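Local structure of pesticidal crystal protein Cry2Aa (Bacillus thuringiensis serovar kurstaki, 1I5P) at residues 46-51 and 416-421; 156-161 and 217-222; 248-253 and 273-278. The protein kills dipteran and lepidopteran larvae by binding to their midgut epithelial cells and promoting colloid-osmotic lysis. All blocks are in the same frame, centred on the assembly; numbering follows the deposited sequence.

Overall arrangement
Contacts 1 and 3 are neighbours, their centres about 10 Å apart, and both join helical parts of the chain to the beta-rich middle domain; Leu275 of contact 3 packs against Phe418 and Tyr421 of contact 1. Contact 2, about 28 Å from contact 1 centre to centre, ties helix to helix inside the bundle. All three are buried, though His46 of contact 1 and Leu158 of contact 2 are partly exposed. Contact 3 is the most central and purely apolar. Contact 1 mixes a water bridge and polar side chains with one apolar touch. Contact 2 sets leucines against a tyrosine whose hydroxyl has a histidine partner. Helix 238-259 forms one side of contact 3 and touches residues of the other two.

Contact 1: 46-51 and 416-421; sequences HSLYVA and NYFPDY
His46 faces the start of the loop 416-421 and meets it in two ways. Its backbone O accepts a hydrogen bond of 3.0 Å from water 1, which in turn accepts one of 2.9 Å from Tyr417 N. The water thus bridges a carbonyl and an amide too far apart to pair directly, and it also lies over one face of the Phe418 ring, offset toward the rim. The imidazole brings CD2 to 4.2 Å from Asn416 OD1, a loose approach that is oblique to the ring. With CG anti to the backbone N (chi1 177°), the ring swings out toward Asn416 OD1 and Glu243, while the backbone O is what meets the water. Its NE2 is hydrogen-bonded to Glu243 of helix 238-259, and Asn416 ND2 is held by Ser376, so a histidine and an asparagine can each give a polar end to another part of the fold. Leu48 supplies the apolar touch, CD1 lying 4.2 Å from Phe418 CE2, at the ring edge and near its plane. Leucine suits this buried place because its methyl packs on the aromatic edge. Beyond Phe418 the chain reverses in a type II beta turn closed by Tyr421 N to Phe418 O at 2.9 Å. Pro419 suits the second position, where its ring holds phi near the -50° needed, and Asp420 takes the left-handed conformation (phi 65°) at the third. The contact lays the linker between helices 31-44 and 53-65 against a loop of the middle domain. Trp41 of helix 31-44 covers Val50 and Pro419 and bonds to Tyr417 O, Leu48 rests on helix 238-259 at Glu243 and Thr246, and Ala277 and Leu275 of strand 275-278 pack on Asn416 and Phe418 respectively.

Contact 2: 156-161 and 217-222; sequences LFLNRL and RDYSNY
Apolar packing carries this contact, with Tyr219 reaching from helix 202-232 to Leu158 of helix 145-160 and Leu161 just after it. Leu161 CD1 lies 3.8 Å from Tyr219 CZ and equally near its OH, approaching the ring obliquely. The two side chains cross at about a right angle. Leu158 adds a looser touch, CD2 being 4.3 Å from Tyr219 OH. Tyrosine suits the place because the backbones are well separated, 9.8 Å between Leu161 CA and Tyr219 CA. Its CG stands anti to the carbonyl carbon (chi1 -60°), which carries the long flat ring across that gap toward Leu161.

The polar end of Tyr219 sits within the apolar contact, where the buried OH is satisfied by a hydrogen bond to His184 ND1. Aside from the packing, within helix 202-232, Arg217 NH1 and Asp218 OD1 form a salt bridge of 3.0 Å, its N-H...O nearly straight (172°), on the syn side but 27° out of the carboxylate plane.

This is interhelical packing in the N-terminal helical-bundle domain of the delta-endotoxins. Helix 170-193 brings Ala180 beside Leu161 and His184 beside Leu158, the histidine also stacking on Phe157. Trp259 of helix 238-259 packs on Tyr219, while helix 107-135 covers Phe157.

Contact 3: 248-253 and 273-278; sequences MFLNVF and ANLYAS
Phe249 and Leu250, on a helix of the toxin's helical bundle, pack against Ala273 and Leu275 in the middle domain, the beta prism. The helix 238-259 widens here into a pi-type turn, in which Met248 O accepts from both Val252 N (2.7 Å) and Phe253 N (3.1 Å).

The fork of Leu275 fits the groove between the base of Phe249 and the end of Leu250. It sends CD2 to 4.2 Å from Phe249 CB and CD1 to 4.0 Å from Leu250 CD2. Its CG stands anti to the carbonyl carbon (chi1 -68°), which turns the fork to the helix. The two leucines cross at about a right angle, and the branching of Leu275 lets one side chain meet both walls of the groove. Two residues earlier, in the loop before the strand, the small methyl of Ala273 sits at the edge of the Phe249 ring, near the ring plane, where a compact residue suits the close approach of helix and loop. Phe253 CB sits over the centre of one face of the same ring, 4.0 Å above it, and Arg245 makes a cation-pi interaction with Phe249. The tightest approach is Ala273 CB to Phe249 CE2, at 3.4 Å.

Contact 1: 46-51 and 416-421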
loop_
_atom_site.group_PDB
_atom_site.type_symbol
_atom_site.label_atom_id
_atom_site.label_comp_id
_atom_site.label_asym_id
_atom_site.label_seq_id
_atom_site.Cartn_x
_atom_site.Cartn_y
_atom_site.Cartn_z
ATOM N N HIS A 46 5.818 -8.557 -14.599
ATOM C CA HIS A 46 4.431 -8.318 -14.894
ATOM C C HIS A 46 4.036 -6.959 -14.353
ATOM O O HIS A 46 3.676 -6.824 -13.186
ATOM C CB HIS A 46 3.554 -9.405 -14.266
ATOM C CG HIS A 46 2.088 -9.183 -14.465
ATOM N ND1 HIS A 46 1.530 -8.956 -15.704
ATOM C CD2 HIS A 46 1.064 -9.141 -13.577
ATOM C CE1 HIS A 46 0.227 -8.778 -15.572
ATOM N NE2 HIS A 46 -0.081 -8.886 -14.292
ATOM N N SER A 47 4.149 -5.941 -15.197
ATOM C CA SER A 47 3.739 -4.607 -14.806
ATOM C C SER A 47 2.277 -4.661 -15.205
ATOM O O SER A 47 1.885 -5.524 -15.981
ATOM C CB SER A 47 4.472 -3.546 -15.629
ATOM O OG SER A 47 4.084 -3.599 -16.995
ATOM N N LEU A 48 1.445 -3.783 -14.686
ATOM C CA LEU A 48 0.041 -3.850 -15.092
ATOM C C LEU A 48 -0.156 -2.742 -16.102
ATOM O O LEU A 48 -1.185 -2.087 -16.102
ATOM C CB LEU A 48 -0.869 -3.616 -13.888
ATOM C CG LEU A 48 -1.077 -4.776 -12.923
ATOM C CD1 LEU A 48 0.251 -5.217 -12.304
ATOM C CD2 LEU A 48 -2.065 -4.325 -11.863
ATOM N N TYR A 49 0.847 -2.554 -16.956
ATOM C CA TYR A 49 0.859 -1.477 -17.941
ATOM C C TYR A 49 1.127 -0.222 -17.120
ATOM O O TYR A 49 0.916 0.904 -17.563
ATOM C CB TYR A 49 -0.476 -1.374 -18.694
ATOM C CG TYR A 49 -0.529 -2.275 -19.908
ATOM C CD1 TYR A 49 -1.046 -3.565 -19.823
ATOM C CD2 TYR A 49 0.020 -1.864 -21.121
ATOM C CE1 TYR A 49 -1.010 -4.430 -20.917
ATOM C CE2 TYR A 49 0.065 -2.721 -22.219
ATOM C CZ TYR A 49 -0.446 -3.998 -22.112
ATOM O OH TYR A 49 -0.369 -4.848 -23.195
ATOM N N VAL A 50 1.597 -0.450 -15.898
ATOM C CA VAL A 50 1.930 0.637 -14.989
ATOM C C VAL A 50 3.263 1.226 -15.432
ATOM O O VAL A 50 4.220 0.498 -15.684
ATOM C CB VAL A 50 2.079 0.139 -13.523
ATOM C CG1 VAL A 50 2.613 1.268 -12.635
ATOM C CG2 VAL A 50 0.742 -0.348 -12.997
ATOM N N ALA A 51 3.310 2.547 -15.546
ATOM C CA ALA A 51 4.530 3.241 -15.939
ATOM C C ALA A 51 5.454 3.236 -14.729
ATOM O O ALA A 51 5.089 3.731 -13.664
ATOM C CB ALA A 51 4.204 4.669 -16.350
ATOM N N ASN A 416 4.114 -12.382 -9.758
ATOM C CA ASN A 416 3.703 -11.157 -9.094
ATOM C C ASN A 416 4.816 -10.662 -8.190
ATOM O O ASN A 416 5.284 -11.374 -7.308
ATOM C CB ASN A 416 2.422 -11.421 -8.308
ATOM C CG ASN A 416 1.380 -12.126 -9.152
ATOM O OD1 ASN A 416 0.819 -11.535 -10.081
ATOM N ND2 ASN A 416 1.125 -13.401 -8.853
ATOM N N TYR A 417 5.229 -9.423 -8.422
ATOM C CA TYR A 417 6.315 -8.828 -7.659
ATOM C C TYR A 417 6.374 -7.331 -7.936
ATOM O O TYR A 417 6.063 -6.891 -9.041
ATOM C CB TYR A 417 7.637 -9.475 -8.088
ATOM C CG TYR A 417 8.871 -8.732 -7.639
ATOM C CD1 TYR A 417 9.357 -8.877 -6.343
ATOM C CD2 TYR A 417 9.535 -7.847 -8.500
ATOM C CE1 TYR A 417 10.464 -8.164 -5.904
ATOM C CE2 TYR A 417 10.646 -7.125 -8.069
ATOM C CZ TYR A 417 11.102 -7.287 -6.769
ATOM O OH TYR A 417 12.172 -6.549 -6.320
ATOM N N PHE A 418 6.757 -6.554 -6.929
ATOM C CA PHE A 418 6.894 -5.107 -7.078
ATOM C C PHE A 418 8.134 -4.679 -6.296
ATOM O O PHE A 418 8.329 -5.118 -5.164
ATOM C CB PHE A 418 5.658 -4.375 -6.535
ATOM C CG PHE A 418 4.357 -4.862 -7.116
ATOM C CD1 PHE A 418 3.662 -5.911 -6.518
ATOM C CD2 PHE A 418 3.835 -4.282 -8.270
ATOM C CE1 PHE A 418 2.456 -6.377 -7.057
ATOM C CE2 PHE A 418 2.635 -4.736 -8.821
ATOM C CZ PHE A 418 1.944 -5.788 -8.213
ATOM N N PRO A 419 8.980 -3.813 -6.885
ATOM C CA PRO A 419 10.204 -3.336 -6.228
ATOM C C PRO A 419 9.929 -2.821 -4.828
ATOM O O PRO A 419 8.963 -2.087 -4.619
ATOM C CB PRO A 419 10.692 -2.231 -7.170
ATOM C CG PRO A 419 10.265 -2.750 -8.505
ATOM C CD PRO A 419 8.838 -3.186 -8.212
ATOM N N ASP A 420 10.772 -3.222 -3.877
ATOM C CA ASP A 420 10.642 -2.818 -2.471
ATOM C C ASP A 420 9.377 -3.321 -1.777
ATOM O O ASP A 420 9.070 -2.922 -0.649
ATOM C CB ASP A 420 10.738 -1.296 -2.347
ATOM C CG ASP A 420 12.105 -0.765 -2.764
ATOM O OD1 ASP A 420 13.124 -1.202 -2.182
ATOM O OD2 ASP A 420 12.157 0.089 -3.675
ATOM N N TYR A 421 8.636 -4.194 -2.449
ATOM C CA TYR A 421 7.441 -4.770 -1.846
ATOM C C TYR A 421 7.741 -6.205 -1.479
ATOM O O TYR A 421 8.379 -6.933 -2.243
ATOM C CB TYR A 421 6.249 -4.757 -2.811
ATOM C CG TYR A 421 5.515 -3.437 -2.901
ATOM C CD1 TYR A 421 6.064 -2.360 -3.595
ATOM C CD2 TYR A 421 4.251 -3.279 -2.328
ATOM C CE1 TYR A 421 5.381 -1.164 -3.725
ATOM C CE2 TYR A 421 3.552 -2.079 -2.454
ATOM C CZ TYR A 421 4.122 -1.028 -3.154
ATOM O OH TYR A 421 3.439 0.161 -3.285
HETATM O O HOH W 1 3.665 -7.922 -10.418
#

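Contact 2: 156-161 and 217-222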
loop_
_atom_site.group_PDB
_atom_site.type_symbol
_atom_site.label_atom_id
_atom_site.label_comp_id
_atom_site.label_asym_id
_atom_site.label_seq_id
_atom_site.Cartn_x
_atom_site.Cartn_y
_atom_site.Cartn_z
ATOM N N LEU A 156 -0.869 29.546 -12.166
ATOM C CA LEU A 156 -0.685 28.681 -13.322
ATOM C C LEU A 156 -1.095 27.247 -12.989
ATOM O O LEU A 156 -1.645 26.544 -13.833
ATOM C CB LEU A 156 0.773 28.733 -13.798
ATOM C CG LEU A 156 1.138 30.035 -14.521
ATOM C CD1 LEU A 156 2.634 30.107 -14.759
ATOM C CD2 LEU A 156 0.373 30.113 -15.843
ATOM N N PHE A 157 -0.832 26.817 -11.758
ATOM C CA PHE A 157 -1.207 25.470 -11.330
ATOM C C PHE A 157 -2.732 25.347 -11.337
ATOM O O PHE A 157 -3.290 24.344 -11.789
ATOM C CB PHE A 157 -0.682 25.191 -9.918
ATOM C CG PHE A 157 0.654 24.497 -9.885
ATOM C CD1 PHE A 157 1.682 24.979 -9.080
ATOM C CD2 PHE A 157 0.870 23.334 -10.621
ATOM C CE1 PHE A 157 2.908 24.314 -9.000
ATOM C CE2 PHE A 157 2.088 22.660 -10.551
ATOM C CZ PHE A 157 3.111 23.150 -9.736
ATOM N N LEU A 158 -3.396 26.378 -10.824
ATOM C CA LEU A 158 -4.848 26.413 -10.757
ATOM C C LEU A 158 -5.492 26.412 -12.143
ATOM O O LEU A 158 -6.595 25.898 -12.316
ATOM C CB LEU A 158 -5.303 27.650 -9.979
ATOM C CG LEU A 158 -4.870 27.727 -8.513
ATOM C CD1 LEU A 158 -5.396 29.018 -7.893
ATOM C CD2 LEU A 158 -5.403 26.517 -7.760
ATOM N N ASN A 159 -4.802 26.986 -13.124
ATOM C CA ASN A 159 -5.325 27.042 -14.487
ATOM C C ASN A 159 -5.127 25.741 -15.246
ATOM O O ASN A 159 -5.912 25.412 -16.131
ATOM C CB ASN A 159 -4.653 28.156 -15.288
ATOM C CG ASN A 159 -4.998 29.534 -14.778
ATOM O OD1 ASN A 159 -5.859 29.695 -13.914
ATOM N ND2 ASN A 159 -4.332 30.544 -15.322
ATOM N N ARG A 160 -4.080 25.002 -14.904
ATOM C CA ARG A 160 -3.797 23.767 -15.615
ATOM C C ARG A 160 -4.390 22.472 -15.060
ATOM O O ARG A 160 -4.895 21.654 -15.824
ATOM C CB ARG A 160 -2.285 23.615 -15.781
ATOM C CG ARG A 160 -1.636 24.780 -16.518
ATOM C CD ARG A 160 -0.286 24.386 -17.083
ATOM N NE ARG A 160 0.431 25.520 -17.664
ATOM C CZ ARG A 160 0.237 25.998 -18.890
ATOM N NH1 ARG A 160 -0.659 25.446 -19.695
ATOM N NH2 ARG A 160 0.951 27.028 -19.314
ATOM N N LEU A 161 -4.341 22.281 -13.746
ATOM C CA LEU A 161 -4.859 21.046 -13.154
ATOM C C LEU A 161 -6.253 20.620 -13.633
ATOM O O LEU A 161 -6.466 19.450 -13.960
ATOM C CB LEU A 161 -4.845 21.138 -11.621
ATOM C CG LEU A 161 -3.510 21.262 -10.856
ATOM C CD1 LEU A 161 -3.441 20.162 -9.815
ATOM C CD2 LEU A 161 -2.304 21.177 -11.791
ATOM N N ARG A 217 -7.100 18.467 0.589
ATOM C CA ARG A 217 -8.472 18.026 0.757
ATOM C C ARG A 217 -9.176 17.894 -0.595
ATOM O O ARG A 217 -9.698 16.830 -0.931
ATOM C CB ARG A 217 -9.222 19.011 1.657
ATOM C CG ARG A 217 -10.738 18.892 1.610
ATOM C CD ARG A 217 -11.336 20.182 1.079
ATOM N NE ARG A 217 -11.561 21.159 2.136
ATOM C CZ ARG A 217 -11.550 22.476 1.960
ATOM N NH1 ARG A 217 -11.311 22.993 0.763
ATOM N NH2 ARG A 217 -11.799 23.278 2.983
ATOM N N ASP A 218 -9.179 18.971 -1.372
ATOM C CA ASP A 218 -9.837 18.966 -2.678
ATOM C C ASP A 218 -9.314 17.883 -3.615
ATOM O O ASP A 218 -10.093 17.126 -4.205
ATOM C CB ASP A 218 -9.677 20.328 -3.359
ATOM C CG ASP A 218 -10.337 21.451 -2.583
ATOM O OD1 ASP A 218 -11.078 21.156 -1.627
ATOM O OD2 ASP A 218 -10.117 22.628 -2.932
ATOM N N TYR A 219 -7.997 17.818 -3.758
ATOM C CA TYR A 219 -7.385 16.835 -4.632
ATOM C C TYR A 219 -7.564 15.410 -4.120
ATOM O O TYR A 219 -7.790 14.490 -4.906
ATOM C CB TYR A 219 -5.902 17.156 -4.809
ATOM C CG TYR A 219 -5.632 18.523 -5.409
ATOM C CD1 TYR A 219 -4.364 19.091 -5.329
ATOM C CD2 TYR A 219 -6.638 19.246 -6.056
ATOM C CE1 TYR A 219 -4.099 20.339 -5.873
ATOM C CE2 TYR A 219 -6.381 20.505 -6.611
ATOM C CZ TYR A 219 -5.110 21.044 -6.511
ATOM O OH TYR A 219 -4.835 22.293 -7.022
ATOM N N SER A 220 -7.460 15.224 -2.808
ATOM C CA SER A 220 -7.619 13.892 -2.225
ATOM C C SER A 220 -9.032 13.389 -2.452
ATOM O O SER A 220 -9.231 12.286 -2.964
ATOM C CB SER A 220 -7.328 13.913 -0.721
ATOM O OG SER A 220 -5.952 14.138 -0.446
ATOM N N ASN A 221 -10.016 14.200 -2.076
ATOM C CA ASN A 221 -11.410 13.804 -2.248
ATOM C C ASN A 221 -11.745 13.535 -3.713
ATOM O O ASN A 221 -12.440 12.569 -4.024
ATOM C CB ASN A 221 -12.349 14.873 -1.676
ATOM C CG ASN A 221 -12.316 14.934 -0.152
ATOM O OD1 ASN A 221 -11.879 13.993 0.515
ATOM N ND2 ASN A 221 -12.800 16.041 0.407
ATOM N N TYR A 222 -11.242 14.379 -4.613
ATOM C CA TYR A 222 -11.506 14.187 -6.035
ATOM C C TYR A 222 -11.001 12.827 -6.512
ATOM O O TYR A 222 -11.690 12.126 -7.254
ATOM C CB TYR A 222 -10.844 15.288 -6.869
ATOM C CG TYR A 222 -10.947 15.032 -8.359
ATOM C CD1 TYR A 222 -12.149 15.222 -9.045
ATOM C CD2 TYR A 222 -9.855 14.544 -9.072
ATOM C CE1 TYR A 222 -12.258 14.929 -10.410
ATOM C CE2 TYR A 222 -9.952 14.245 -10.429
ATOM C CZ TYR A 222 -11.148 14.437 -11.093
ATOM O OH TYR A 222 -11.219 14.127 -12.437
#

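Contact 3: 248-253 and 273-278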
loop_
_atom_site.group_PDB
_atom_site.type_symbol
_atom_site.label_atom_id
_atom_site.label_comp_id
_atom_site.label_asym_id
_atom_site.label_seq_id
_atom_site.Cartn_x
_atom_site.Cartn_y
_atom_site.Cartn_z
ATOM N N MET A 248 -4.522 1.643 -9.983
ATOM C CA MET A 248 -4.886 2.939 -9.407
ATOM C C MET A 248 -4.144 3.266 -8.110
ATOM O O MET A 248 -3.852 4.429 -7.829
ATOM C CB MET A 248 -6.398 3.004 -9.173
ATOM C CG MET A 248 -7.224 3.059 -10.463
ATOM S SD MET A 248 -6.825 4.506 -11.487
ATOM C CE MET A 248 -7.235 3.904 -13.150
ATOM N N PHE A 249 -3.828 2.252 -7.315
ATOM C CA PHE A 249 -3.110 2.519 -6.076
ATOM C C PHE A 249 -1.670 2.951 -6.365
ATOM O O PHE A 249 -1.124 3.809 -5.677
ATOM C CB PHE A 249 -3.146 1.293 -5.164
ATOM C CG PHE A 249 -4.230 1.361 -4.122
ATOM C CD1 PHE A 249 -5.571 1.279 -4.488
ATOM C CD2 PHE A 249 -3.913 1.572 -2.782
ATOM C CE1 PHE A 249 -6.581 1.403 -3.540
ATOM C CE2 PHE A 249 -4.916 1.698 -1.819
ATOM C CZ PHE A 249 -6.256 1.615 -2.199
ATOM N N LEU A 250 -1.063 2.377 -7.398
ATOM C CA LEU A 250 0.307 2.736 -7.755
ATOM C C LEU A 250 0.379 4.065 -8.504
ATOM O O LEU A 250 1.324 4.834 -8.325
ATOM C CB LEU A 250 0.934 1.639 -8.615
ATOM C CG LEU A 250 1.378 0.371 -7.877
ATOM C CD1 LEU A 250 1.841 -0.671 -8.881
ATOM C CD2 LEU A 250 2.497 0.717 -6.906
ATOM N N ASN A 251 -0.632 4.324 -9.330
ATOM C CA ASN A 251 -0.707 5.537 -10.138
ATOM C C ASN A 251 -1.361 6.715 -9.442
ATOM O O ASN A 251 -1.132 7.866 -9.817
ATOM C CB ASN A 251 -1.500 5.267 -11.421
ATOM C CG ASN A 251 -0.641 4.756 -12.542
ATOM O OD1 ASN A 251 0.033 5.532 -13.220
ATOM N ND2 ASN A 251 -0.649 3.443 -12.743
ATOM N N VAL A 252 -2.183 6.431 -8.439
ATOM C CA VAL A 252 -2.909 7.492 -7.765
ATOM C C VAL A 252 -2.905 7.542 -6.240
ATOM O O VAL A 252 -2.543 8.557 -5.655
ATOM C CB VAL A 252 -4.392 7.490 -8.227
ATOM C CG1 VAL A 252 -5.172 8.594 -7.514
ATOM C CG2 VAL A 252 -4.467 7.663 -9.745
ATOM N N PHE A 253 -3.298 6.459 -5.587
ATOM C CA PHE A 253 -3.398 6.507 -4.136
ATOM C C PHE A 253 -2.148 6.482 -3.283
ATOM O O PHE A 253 -2.205 6.835 -2.100
ATOM C CB PHE A 253 -4.433 5.480 -3.683
ATOM C CG PHE A 253 -5.785 5.748 -4.263
ATOM C CD1 PHE A 253 -6.251 5.017 -5.348
ATOM C CD2 PHE A 253 -6.530 6.842 -3.820
ATOM C CE1 PHE A 253 -7.434 5.377 -5.993
ATOM C CE2 PHE A 253 -7.706 7.208 -4.454
ATOM C CZ PHE A 253 -8.160 6.477 -5.544
ATOM N N ALA A 273 -0.410 0.963 1.687
ATOM C CA ALA A 273 -1.494 0.059 1.339
ATOM C C ALA A 273 -0.936 -1.198 0.691
ATOM O O ALA A 273 0.149 -1.178 0.106
ATOM C CB ALA A 273 -2.457 0.742 0.382
ATOM N N ASN A 274 -1.671 -2.298 0.805
ATOM C CA ASN A 274 -1.242 -3.547 0.192
ATOM C C ASN A 274 -1.545 -3.518 -1.293
ATOM O O ASN A 274 -2.277 -2.658 -1.774
ATOM C CB ASN A 274 -2.006 -4.741 0.773
ATOM C CG ASN A 274 -1.704 -4.995 2.232
ATOM O OD1 ASN A 274 -0.556 -4.940 2.665
ATOM N ND2 ASN A 274 -2.748 -5.302 2.998
ATOM N N LEU A 275 -0.963 -4.473 -2.007
ATOM C CA LEU A 275 -1.214 -4.664 -3.430
ATOM C C LEU A 275 -1.542 -6.151 -3.444
ATOM O O LEU A 275 -0.736 -6.956 -2.991
ATOM C CB LEU A 275 0.040 -4.394 -4.275
ATOM C CG LEU A 275 0.566 -2.956 -4.353
ATOM C CD1 LEU A 275 1.748 -2.909 -5.303
ATOM C CD2 LEU A 275 -0.537 -2.019 -4.830
ATOM N N TYR A 276 -2.728 -6.516 -3.923
ATOM C CA TYR A 276 -3.115 -7.923 -3.959
ATOM C C TYR A 276 -3.024 -8.488 -5.357
ATOM O O TYR A 276 -3.425 -7.846 -6.326
ATOM C CB TYR A 276 -4.545 -8.119 -3.458
ATOM C CG TYR A 276 -4.847 -7.407 -2.173
ATOM C CD1 TYR A 276 -5.362 -6.112 -2.174
ATOM C CD2 TYR A 276 -4.610 -8.024 -0.946
ATOM C CE1 TYR A 276 -5.641 -5.452 -0.976
ATOM C CE2 TYR A 276 -4.878 -7.374 0.251
ATOM C CZ TYR A 276 -5.393 -6.096 0.234
ATOM O OH TYR A 276 -5.662 -5.476 1.434
ATOM N N ALA A 277 -2.500 -9.703 -5.447
ATOM C CA ALA A 277 -2.356 -10.366 -6.727
ATOM C C ALA A 277 -3.001 -11.741 -6.687
ATOM O O ALA A 277 -2.895 -12.457 -5.688
ATOM C CB ALA A 277 -0.883 -10.494 -7.082
ATOM N N SER A 278 -3.690 -12.092 -7.765
ATOM C CA SER A 278 -4.314 -13.403 -7.884
ATOM C C SER A 278 -3.940 -13.885 -9.280
ATOM O O SER A 278 -3.484 -13.096 -10.109
ATOM C CB SER A 278 -5.842 -13.328 -7.707
ATOM O OG SER A 278 -6.492 -12.759 -8.832
#